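Long-range contacts in phosphate-binding protein pstS 2 (Streptococcus pneumoniae, PDB 4H1X), which probably captures phosphate at the outer side of the cell membrane as the solute-binding component of the PstSACB ABC importer: residues Y100-S111 with S221-I232; S163-A174 with I186-S194. One frame throughout, in Å; residues are numbered along the deposited sequence.

Contact 1 of 2, residues Y100-S111 with S221-I232; sequences YPLQRPFNIVWS and SLTHDAIALDGI
A classic beta bulge sets two residues, Ile227 and Ala228, against the single residue Phe106, interrupting an otherwise regular antiparallel ladder between strand 103-110 and strand 223-236. Phe106 N donates to Ala228 O while Phe106 O accepts from Ile227 N, and the 221-232 chain bends at Ile227, the extra residue. The pair runs from one lobe of the protein to the other, the two-strand hinge expected of a two-lobed periplasmic binding protein of the PstS family. Backbone hydrogen bonds continue on either side of the bulge, from Leu102-Ile232 to Trp110-Thr223.

At the bulge Ile108 and Ile227 cross at about a right angle, CG1 of Ile108 lying 3.7 Å from CG2 of Ile227 under the cover of helix 164-180. Nearer the Tyr100 end, the buried Arg104 and Asp230 run side by side in a salt bridge. Arg104 NE reaches the anti lone pair of Asp230 OD2 at 3.0 Å (156° at the hydrogen), and NH2 meets the same oxygen at 3.3 Å, so both bonds converge on one atom. The Arg104 chain is extended from CG to NE, with CG between backbone N and carbonyl carbon (chi1 55°), which keeps it beside Asp230. Phe106 CE1 lies above one face of the guanidinium, offset toward its rim, and Asp230 CB makes an off-centre CH-pi contact with the Phe106 ring, 4.0 Å from its centroid. The arginine side chain also lies close to a bound citrate, probably from the crystallisation liquor.

Toward the other end Thr223 CB sits over the face of the Trp110 five-membered ring, and its CG2 packs 3.6 Å from Trp110 CZ2. A water joins Thr223 OG1 to Trp110 O. At the opposite end Tyr100 OH donates to Ile232 O, 2.6 Å away and in the carbonyl plane.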
loop_
_atom_site.group_PDB
_atom_site.type_symbol
_atom_site.label_atom_id
_atom_site.label_comp_id
_atom_site.label_asym_id
_atom_site.label_seq_id
_atom_site.Cartn_x
_atom_site.Cartn_y
_atom_site.Cartn_z
ATOM N N TYR A 100 3.802 10.133 10.275
ATOM C CA TYR A 100 3.262 10.381 8.936
ATOM C C TYR A 100 1.958 9.574 8.766
ATOM O O TYR A 100 1.982 8.351 8.842
ATOM C CB TYR A 100 4.313 10.064 7.866
ATOM C CG TYR A 100 3.848 10.481 6.497
ATOM C CD1 TYR A 100 3.871 11.819 6.110
ATOM C CD2 TYR A 100 3.347 9.544 5.595
ATOM C CE1 TYR A 100 3.422 12.215 4.852
ATOM C CE2 TYR A 100 2.923 9.923 4.325
ATOM C CZ TYR A 100 2.951 11.261 3.959
ATOM O OH TYR A 100 2.535 11.626 2.699
ATOM N N PRO A 101 0.803 10.250 8.591
ATOM C CA PRO A 101 -0.490 9.540 8.621
ATOM C C PRO A 101 -0.958 8.818 7.348
ATOM O O PRO A 101 -1.790 7.909 7.475
ATOM C CB PRO A 101 -1.476 10.652 8.984
ATOM C CG PRO A 101 -0.886 11.870 8.395
ATOM C CD PRO A 101 0.609 11.716 8.492
ATOM N N LEU A 102 -0.463 9.199 6.158
ATOM C CA LEU A 102 -0.880 8.546 4.909
ATOM C C LEU A 102 -0.051 7.307 4.688
ATOM O O LEU A 102 0.976 7.330 3.997
ATOM C CB LEU A 102 -0.779 9.472 3.698
ATOM C CG LEU A 102 -1.498 10.802 3.785
ATOM C CD1 LEU A 102 -1.054 11.686 2.660
ATOM C CD2 LEU A 102 -3.002 10.619 3.752
ATOM N N GLN A 103 -0.463 6.232 5.337
ATOM C CA GLN A 103 0.238 4.954 5.245
ATOM C C GLN A 103 -0.723 3.848 5.574
ATOM O O GLN A 103 -1.764 4.061 6.228
ATOM C CB GLN A 103 1.440 4.911 6.217
ATOM C CG GLN A 103 1.036 5.060 7.698
ATOM C CD GLN A 103 2.151 4.698 8.632
ATOM O OE1 GLN A 103 2.482 3.515 8.828
ATOM N NE2 GLN A 103 2.782 5.709 9.196
ATOM N N ARG A 104 -0.374 2.653 5.110
ATOM C CA ARG A 104 -1.167 1.475 5.379
ATOM C C ARG A 104 -0.244 0.280 5.490
ATOM O O ARG A 104 0.804 0.235 4.824
ATOM C CB ARG A 104 -2.223 1.245 4.278
ATOM C CG ARG A 104 -1.608 1.180 2.881
ATOM C CD ARG A 104 -2.570 0.710 1.835
ATOM N NE ARG A 104 -1.948 0.760 0.515
ATOM C CZ ARG A 104 -2.477 0.237 -0.579
ATOM N NH1 ARG A 104 -3.649 -0.386 -0.526
ATOM N NH2 ARG A 104 -1.829 0.304 -1.731
ATOM N N PRO A 105 -0.646 -0.724 6.283
ATOM C CA PRO A 105 0.180 -1.929 6.367
ATOM C C PRO A 105 -0.128 -2.892 5.231
ATOM O O PRO A 105 -1.270 -2.928 4.726
ATOM C CB PRO A 105 -0.245 -2.534 7.709
ATOM C CG PRO A 105 -1.713 -2.152 7.840
ATOM C CD PRO A 105 -1.849 -0.810 7.149
ATOM N N PHE A 106 0.880 -3.689 4.845
ATOM C CA PHE A 106 0.685 -4.838 3.980
ATOM C C PHE A 106 0.780 -6.038 4.900
ATOM O O PHE A 106 1.879 -6.392 5.360
ATOM C CB PHE A 106 1.690 -4.920 2.837
ATOM C CG PHE A 106 1.504 -3.984 1.664
ATOM C CD1 PHE A 106 0.477 -3.039 1.657
ATOM C CD2 PHE A 106 2.301 -4.107 0.529
ATOM C CE1 PHE A 106 0.267 -2.216 0.539
ATOM C CE2 PHE A 106 2.092 -3.279 -0.586
ATOM C CZ PHE A 106 1.095 -2.322 -0.559
ATOM N N ASN A 107 -0.388 -6.537 5.306
ATOM C CA ASN A 107 -0.481 -7.677 6.196
ATOM C C ASN A 107 -0.627 -8.978 5.434
ATOM O O ASN A 107 -1.328 -9.046 4.419
ATOM C CB ASN A 107 -1.708 -7.526 7.115
ATOM C CG ASN A 107 -1.506 -6.510 8.203
ATOM O OD1 ASN A 107 -0.457 -6.455 8.842
ATOM N ND2 ASN A 107 -2.495 -5.680 8.428
ATOM N N ILE A 108 -0.021 -10.010 5.992
ATOM C CA ILE A 108 -0.229 -11.410 5.637
ATOM C C ILE A 108 -0.988 -12.007 6.834
ATOM O O ILE A 108 -0.794 -11.565 7.987
ATOM C CB ILE A 108 1.058 -12.189 5.289
ATOM C CG1 ILE A 108 2.073 -12.179 6.474
ATOM C CG2 ILE A 108 1.650 -11.672 3.979
ATOM C CD1 ILE A 108 3.186 -13.133 6.375
ATOM N N VAL A 109 -1.909 -12.925 6.559
ATOM C CA VAL A 109 -2.726 -13.537 7.595
ATOM C C VAL A 109 -2.684 -15.044 7.399
ATOM O O VAL A 109 -2.597 -15.503 6.264
ATOM C CB VAL A 109 -4.189 -13.010 7.645
ATOM C CG1 VAL A 109 -4.234 -11.488 7.783
ATOM C CG2 VAL A 109 -4.989 -13.439 6.420
ATOM N N TRP A 110 -2.755 -15.785 8.496
ATOM C CA TRP A 110 -2.786 -17.247 8.453
ATOM C C TRP A 110 -3.548 -17.769 9.671
ATOM O O TRP A 110 -3.811 -17.005 10.618
ATOM C CB TRP A 110 -1.360 -17.834 8.393
ATOM C CG TRP A 110 -0.532 -17.583 9.613
ATOM C CD1 TRP A 110 -0.429 -18.379 10.718
ATOM C CD2 TRP A 110 0.397 -16.518 9.796
ATOM N NE1 TRP A 110 0.514 -17.872 11.580
ATOM C CE2 TRP A 110 1.045 -16.733 11.035
ATOM C CE3 TRP A 110 0.756 -15.401 9.026
ATOM C CZ2 TRP A 110 2.017 -15.849 11.538
ATOM C CZ3 TRP A 110 1.713 -14.523 9.527
ATOM C CH2 TRP A 110 2.322 -14.745 10.772
ATOM N N SER A 111 -3.876 -19.070 9.654
ATOM C CA SER A 111 -4.573 -19.697 10.765
ATOM C C SER A 111 -3.758 -20.889 11.240
ATOM O O SER A 111 -2.641 -21.126 10.739
ATOM C CB SER A 111 -5.944 -20.161 10.294
ATOM O OG SER A 111 -5.771 -21.238 9.381
ATOM N N SER A 221 -9.564 -16.107 15.123
ATOM C CA SER A 221 -8.912 -17.371 14.720
ATOM C C SER A 221 -7.675 -17.138 13.839
ATOM O O SER A 221 -7.053 -18.112 13.436
ATOM C CB SER A 221 -9.884 -18.304 13.986
ATOM O OG SER A 221 -10.092 -17.917 12.633
ATOM N N LEU A 222 -7.324 -15.875 13.528
ATOM C CA LEU A 222 -6.175 -15.609 12.669
ATOM C C LEU A 222 -5.050 -14.885 13.364
ATOM O O LEU A 222 -5.269 -14.155 14.342
ATOM C CB LEU A 222 -6.562 -14.749 11.433
ATOM C CG LEU A 222 -7.665 -15.279 10.524
ATOM C CD1 LEU A 222 -7.812 -14.392 9.291
ATOM C CD2 LEU A 222 -7.419 -16.719 10.137
ATOM N N THR A 223 -3.851 -15.013 12.770
ATOM C CA THR A 223 -2.673 -14.225 13.125
ATOM C C THR A 223 -2.406 -13.324 11.914
ATOM O O THR A 223 -2.575 -13.781 10.776
ATOM C CB THR A 223 -1.468 -15.127 13.465
ATOM O OG1 THR A 223 -1.833 -16.025 14.515
ATOM C CG2 THR A 223 -0.236 -14.320 13.895
ATOM N N HIS A 224 -2.122 -12.042 12.141
ATOM C CA HIS A 224 -1.753 -11.121 11.062
ATOM C C HIS A 224 -0.371 -10.590 11.371
ATOM O O HIS A 224 0.029 -10.499 12.544
ATOM C CB HIS A 224 -2.764 -9.981 10.847
ATOM C CG HIS A 224 -2.793 -8.988 11.961
ATOM N ND1 HIS A 224 -3.650 -9.139 13.040
ATOM C CD2 HIS A 224 -2.072 -7.858 12.131
ATOM C CE1 HIS A 224 -3.433 -8.092 13.818
ATOM N NE2 HIS A 224 -2.484 -7.303 13.320
ATOM N N ASP A 225 0.360 -10.250 10.326
ATOM C CA ASP A 225 1.727 -9.788 10.442
ATOM C C ASP A 225 2.023 -8.770 9.338
ATOM O O ASP A 225 1.786 -9.058 8.163
ATOM C CB ASP A 225 2.624 -11.025 10.306
ATOM C CG ASP A 225 4.093 -10.738 10.188
ATOM O OD1 ASP A 225 4.650 -10.111 11.120
ATOM O OD2 ASP A 225 4.696 -11.164 9.178
ATOM N N ALA A 226 2.525 -7.579 9.708
ATOM C CA ALA A 226 2.832 -6.563 8.683
ATOM C C ALA A 226 4.206 -6.841 8.066
ATOM O O ALA A 226 5.231 -6.690 8.739
ATOM C CB ALA A 226 2.776 -5.162 9.281
ATOM N N ILE A 227 4.225 -7.251 6.794
ATOM C CA ILE A 227 5.462 -7.553 6.060
ATOM C C ILE A 227 6.050 -6.267 5.458
ATOM O O ILE A 227 7.207 -6.247 5.073
ATOM C CB ILE A 227 5.263 -8.646 4.980
ATOM C CG1 ILE A 227 4.299 -8.205 3.860
ATOM C CG2 ILE A 227 4.849 -9.960 5.624
ATOM C CD1 ILE A 227 4.318 -9.089 2.527
ATOM N N ALA A 228 5.258 -5.208 5.376
ATOM C CA ALA A 228 5.703 -3.928 4.827
ATOM C C ALA A 228 4.749 -2.824 5.210
ATOM O O ALA A 228 3.564 -3.084 5.480
ATOM C CB ALA A 228 5.784 -4.003 3.300
ATOM N N LEU A 229 5.254 -1.587 5.179
ATOM C CA LEU A 229 4.446 -0.384 5.345
ATOM C C LEU A 229 4.498 0.352 4.037
ATOM O O LEU A 229 5.575 0.513 3.441
ATOM C CB LEU A 229 4.907 0.506 6.508
ATOM C CG LEU A 229 4.906 -0.125 7.899
ATOM C CD1 LEU A 229 5.402 0.884 8.918
ATOM C CD2 LEU A 229 3.523 -0.623 8.283
ATOM N N ASP A 230 3.330 0.719 3.543
ATOM C CA ASP A 230 3.230 1.408 2.277
ATOM C C ASP A 230 2.790 2.825 2.542
ATOM O O ASP A 230 1.643 3.038 2.924
ATOM C CB ASP A 230 2.240 0.676 1.350
ATOM C CG ASP A 230 2.006 1.376 0.023
ATOM O OD1 ASP A 230 3.011 1.755 -0.645
ATOM O OD2 ASP A 230 0.825 1.578 -0.337
ATOM N N GLY A 231 3.714 3.768 2.403
ATOM C CA GLY A 231 3.381 5.170 2.592
ATOM C C GLY A 231 2.862 5.730 1.276
ATOM O O GLY A 231 3.147 5.182 0.195
ATOM N N ILE A 232 2.064 6.789 1.360
ATOM C CA ILE A 232 1.529 7.491 0.198
ATOM C C ILE A 232 2.032 8.937 0.270
ATOM O O ILE A 232 1.889 9.590 1.304
ATOM C CB ILE A 232 -0.015 7.396 0.113
ATOM C CG1 ILE A 232 -0.485 5.931 -0.119
ATOM C CG2 ILE A 232 -0.573 8.343 -0.974
ATOM C CD1 ILE A 232 -1.967 5.684 0.178
HETATM O O HOH W 1 -3.136 -18.112 13.515
HETATM O O HOH W 2 -0.158 -18.123 14.803
#

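Contact 2 of 2, residues S163-A174 with I186-S194; sequences STSVSSLMEKLA and IDITSNGSS
Ser163 O, in the residue whose backbone packs against Gly192, draws several donors of the first helical turn: Val166 N at 3.2 Å, Ser167 N more weakly, and possibly Ser167 OG. That hydroxyl also lies 2.5 Å from Ser190 OG, a very short hydrogen bond in which either oxygen could be the donor; Ser167 has an alternate conformer, so its length is doubtful. Ser163 CB touches Ser193 OG; Ser163 OG hydrogen-bonds Ser211 OG, and Ser193 OG accepts from Ser211 N.

The segments belong to a beta-alpha-beta crossover, strand 155-162, helix 164-180 and strand 183-190; the axes of helix 164-174 and strand 186-190 approach to 8.0 Å, at 160° between their directions. Gly192 is the N-cap of the next helix, and close by Thr164 OG1 hydrogen-bonds a citrate, consistent with an anion pocket near these helix starts.

Farther along, Ile188 CD1 rests on the helix, 3.7 Å from Glu171 CA and 3.8 Å from Met170 CG. Met170, a selenomethionine, is folded at chi2 (52°) and chi3, which turns SE and CE off from the strand. Ile186 CD1 closes on Ala174 CB at 3.9 Å.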
loop_
_atom_site.group_PDB
_atom_site.type_symbol
_atom_site.label_atom_id
_atom_site.label_comp_id
_atom_site.label_asym_id
_atom_site.label_seq_id
_atom_site.Cartn_x
_atom_site.Cartn_y
_atom_site.Cartn_z
ATOM N N SER A 163 -5.484 -9.081 -1.288
ATOM C CA SER A 163 -5.365 -7.697 -1.766
ATOM C C SER A 163 -4.493 -7.552 -3.004
ATOM O O SER A 163 -3.353 -8.024 -3.025
ATOM C CB SER A 163 -4.805 -6.807 -0.664
ATOM O OG SER A 163 -4.610 -5.497 -1.158
ATOM N N THR A 164 -5.016 -6.831 -4.024
ATOM C CA THR A 164 -4.277 -6.574 -5.262
ATOM C C THR A 164 -3.037 -5.728 -4.946
ATOM O O THR A 164 -2.013 -5.840 -5.620
ATOM C CB THR A 164 -5.171 -5.856 -6.285
ATOM O OG1 THR A 164 -5.591 -4.592 -5.758
ATOM C CG2 THR A 164 -6.374 -6.694 -6.713
ATOM N N SER A 165 -3.147 -4.853 -3.917
ATOM C CA SER A 165 -2.041 -3.959 -3.550
ATOM C C SER A 165 -0.808 -4.716 -3.060
ATOM O O SER A 165 0.317 -4.234 -3.232
ATOM C CB SER A 165 -2.477 -2.978 -2.463
ATOM O OG SER A 165 -3.480 -2.109 -2.968
ATOM N N VAL A 166 -1.013 -5.887 -2.438
ATOM C CA VAL A 166 0.117 -6.658 -1.900
ATOM C C VAL A 166 0.673 -7.648 -2.932
ATOM O O VAL A 166 1.787 -8.145 -2.741
ATOM C CB VAL A 166 -0.318 -7.406 -0.610
ATOM C CG1 VAL A 166 0.891 -8.026 0.120
ATOM C CG2 VAL A 166 -1.098 -6.484 0.324
ATOM N N SER A 167 -0.086 -7.924 -4.011
ATOM C CA SER A 167 0.268 -8.923 -5.033
ATOM C C SER A 167 1.659 -8.760 -5.640
ATOM O O SER A 167 2.387 -9.751 -5.732
ATOM C CB SER A 167 -0.767 -8.932 -6.149
ATOM O OG SER A 167 -2.022 -9.315 -5.617
ATOM N N SER A 168 2.025 -7.532 -6.079
ATOM C CA SER A 168 3.324 -7.310 -6.718
ATOM C C SER A 168 4.461 -7.671 -5.772
ATOM O O SER A 168 5.354 -8.413 -6.174
ATOM C CB SER A 168 3.476 -5.876 -7.217
ATOM O OG SER A 168 4.696 -5.791 -7.933
ATOM N N LEU A 169 4.387 -7.194 -4.515
ATOM C CA LEU A 169 5.404 -7.478 -3.512
ATOM C C LEU A 169 5.458 -8.983 -3.193
ATOM O O LEU A 169 6.557 -9.543 -3.071
ATOM C CB LEU A 169 5.166 -6.669 -2.234
ATOM C CG LEU A 169 6.183 -6.959 -1.100
ATOM C CD1 LEU A 169 7.642 -6.670 -1.548
ATOM C CD2 LEU A 169 5.835 -6.186 0.152
HETATM N N MSE A 170 4.283 -9.633 -3.076
HETATM C CA MSE A 170 4.210 -11.072 -2.819
HETATM C C MSE A 170 4.908 -11.835 -3.946
HETATM O O MSE A 170 5.640 -12.784 -3.664
HETATM C CB MSE A 170 2.744 -11.507 -2.677
HETATM C CG MSE A 170 2.592 -12.925 -2.219
HETATM SE SE MSE A 170 3.654 -13.273 -0.564
HETATM C CE MSE A 170 2.946 -12.115 0.603
ATOM N N GLU A 171 4.719 -11.392 -5.216
ATOM C CA GLU A 171 5.365 -11.992 -6.387
ATOM C C GLU A 171 6.901 -11.929 -6.215
ATOM O O GLU A 171 7.583 -12.929 -6.437
ATOM C CB GLU A 171 4.898 -11.289 -7.678
ATOM C CG GLU A 171 3.499 -11.706 -8.127
ATOM C CD GLU A 171 2.647 -10.719 -8.916
ATOM O OE1 GLU A 171 3.207 -9.828 -9.599
ATOM O OE2 GLU A 171 1.405 -10.876 -8.885
ATOM N N LYS A 172 7.438 -10.764 -5.778
ATOM C CA LYS A 172 8.900 -10.605 -5.575
ATOM C C LYS A 172 9.393 -11.588 -4.481
ATOM O O LYS A 172 10.455 -12.214 -4.608
ATOM C CB LYS A 172 9.263 -9.143 -5.195
ATOM C CG LYS A 172 8.882 -8.053 -6.230
ATOM C CD LYS A 172 9.640 -8.214 -7.540
ATOM C CE LYS A 172 9.404 -7.025 -8.451
ATOM N NZ LYS A 172 9.968 -7.281 -9.798
ATOM N N LEU A 173 8.603 -11.727 -3.424
ATOM C CA LEU A 173 8.959 -12.624 -2.307
ATOM C C LEU A 173 8.903 -14.077 -2.761
ATOM O O LEU A 173 9.845 -14.822 -2.461
ATOM C CB LEU A 173 8.072 -12.381 -1.094
ATOM C CG LEU A 173 8.352 -11.052 -0.347
ATOM C CD1 LEU A 173 7.184 -10.664 0.553
ATOM C CD2 LEU A 173 9.676 -11.123 0.502
ATOM N N ALA A 174 7.869 -14.451 -3.551
ATOM C CA ALA A 174 7.760 -15.795 -4.118
ATOM C C ALA A 174 8.951 -16.093 -5.041
ATOM O O ALA A 174 9.507 -17.187 -4.953
ATOM C CB ALA A 174 6.458 -15.944 -4.878
ATOM N N ILE A 186 4.208 -21.486 -6.090
ATOM C CA ILE A 186 3.428 -20.512 -5.312
ATOM C C ILE A 186 2.442 -19.845 -6.267
ATOM O O ILE A 186 2.875 -19.196 -7.210
ATOM C CB ILE A 186 4.318 -19.473 -4.549
ATOM C CG1 ILE A 186 5.265 -20.165 -3.501
ATOM C CG2 ILE A 186 3.414 -18.429 -3.864
ATOM C CD1 ILE A 186 6.359 -19.239 -2.846
ATOM N N ASP A 187 1.137 -20.018 -6.029
ATOM C CA ASP A 187 0.063 -19.377 -6.783
ATOM C C ASP A 187 -0.384 -18.142 -6.004
ATOM O O ASP A 187 -0.639 -18.230 -4.788
ATOM C CB ASP A 187 -1.142 -20.315 -6.956
ATOM C CG ASP A 187 -1.018 -21.494 -7.909
ATOM O OD1 ASP A 187 0.075 -21.693 -8.473
ATOM O OD2 ASP A 187 -2.018 -22.212 -8.090
ATOM N N ILE A 188 -0.464 -17.004 -6.672
ATOM C CA ILE A 188 -0.888 -15.798 -5.987
ATOM C C ILE A 188 -2.171 -15.330 -6.650
ATOM O O ILE A 188 -2.151 -14.994 -7.839
ATOM C CB ILE A 188 0.223 -14.722 -6.022
ATOM C CG1 ILE A 188 1.509 -15.236 -5.316
ATOM C CG2 ILE A 188 -0.306 -13.410 -5.415
ATOM C CD1 ILE A 188 2.792 -14.504 -5.629
ATOM N N THR A 189 -3.259 -15.271 -5.883
ATOM C CA THR A 189 -4.544 -14.844 -6.406
ATOM C C THR A 189 -4.867 -13.463 -5.898
ATOM O O THR A 189 -4.934 -13.254 -4.678
ATOM C CB THR A 189 -5.634 -15.850 -6.027
ATOM O OG1 THR A 189 -5.309 -17.121 -6.582
ATOM C CG2 THR A 189 -7.020 -15.410 -6.502
ATOM N N SER A 190 -5.066 -12.523 -6.828
ATOM C CA SER A 190 -5.447 -11.158 -6.505
ATOM C C SER A 190 -6.956 -11.026 -6.601
ATOM O O SER A 190 -7.529 -11.319 -7.652
ATOM C CB SER A 190 -4.801 -10.176 -7.481
ATOM O OG SER A 190 -3.393 -10.270 -7.443
ATOM N N ASN A 191 -7.598 -10.607 -5.517
ATOM C CA ASN A 191 -9.040 -10.354 -5.540
ATOM C C ASN A 191 -9.336 -9.158 -4.613
ATOM O O ASN A 191 -9.658 -8.070 -5.102
ATOM C CB ASN A 191 -9.871 -11.616 -5.244
ATOM C CG ASN A 191 -9.350 -12.544 -4.166
ATOM O OD1 ASN A 191 -8.656 -12.133 -3.228
ATOM N ND2 ASN A 191 -9.712 -13.808 -4.261
ATOM N N GLY A 192 -9.117 -9.332 -3.319
ATOM C CA GLY A 192 -9.333 -8.277 -2.330
ATOM C C GLY A 192 -9.058 -8.788 -0.946
ATOM O O GLY A 192 -8.997 -10.006 -0.745
ATOM N N SER A 193 -8.862 -7.867 0.007
ATOM C CA SER A 193 -8.525 -8.235 1.386
ATOM C C SER A 193 -9.596 -9.166 2.011
ATOM O O SER A 193 -9.237 -10.201 2.595
ATOM C CB SER A 193 -8.338 -6.979 2.244
ATOM O OG SER A 193 -7.225 -6.200 1.814
ATOM N N SER A 194 -10.892 -8.816 1.863
ATOM C CA SER A 194 -11.981 -9.607 2.432
ATOM C C SER A 194 -11.964 -11.029 1.886
ATOM O O SER A 194 -12.077 -11.978 2.674
ATOM C CB SER A 194 -13.331 -8.943 2.169
ATOM O OG SER A 194 -13.409 -7.752 2.938
#

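Overall arrangement
Along the chain, segments 163-174 and 186-194 of contact 2 both fall between the two strands paired in contact 1. The contact centres lie 13 Å apart, and both contacts reach the same mixed sheet, in which the strand order runs 103-110, 207-210, 155-162, 183-190. Helix 164-180 packs across this sheet and joins the contacts directly: Met170 CE touches Ile108 CG2 at 3.6 Å, and Arg104 NH1 probably hydrogen-bonds Ser165 OG at 3.0 Å. In keeping with the two-lobed fold, contact 1 forms the crossing between the lobes, and contact 2 lies in one of them. Arg104 and Thr164 both approach the bound citrate, which probably marks the phosphate-binding cleft.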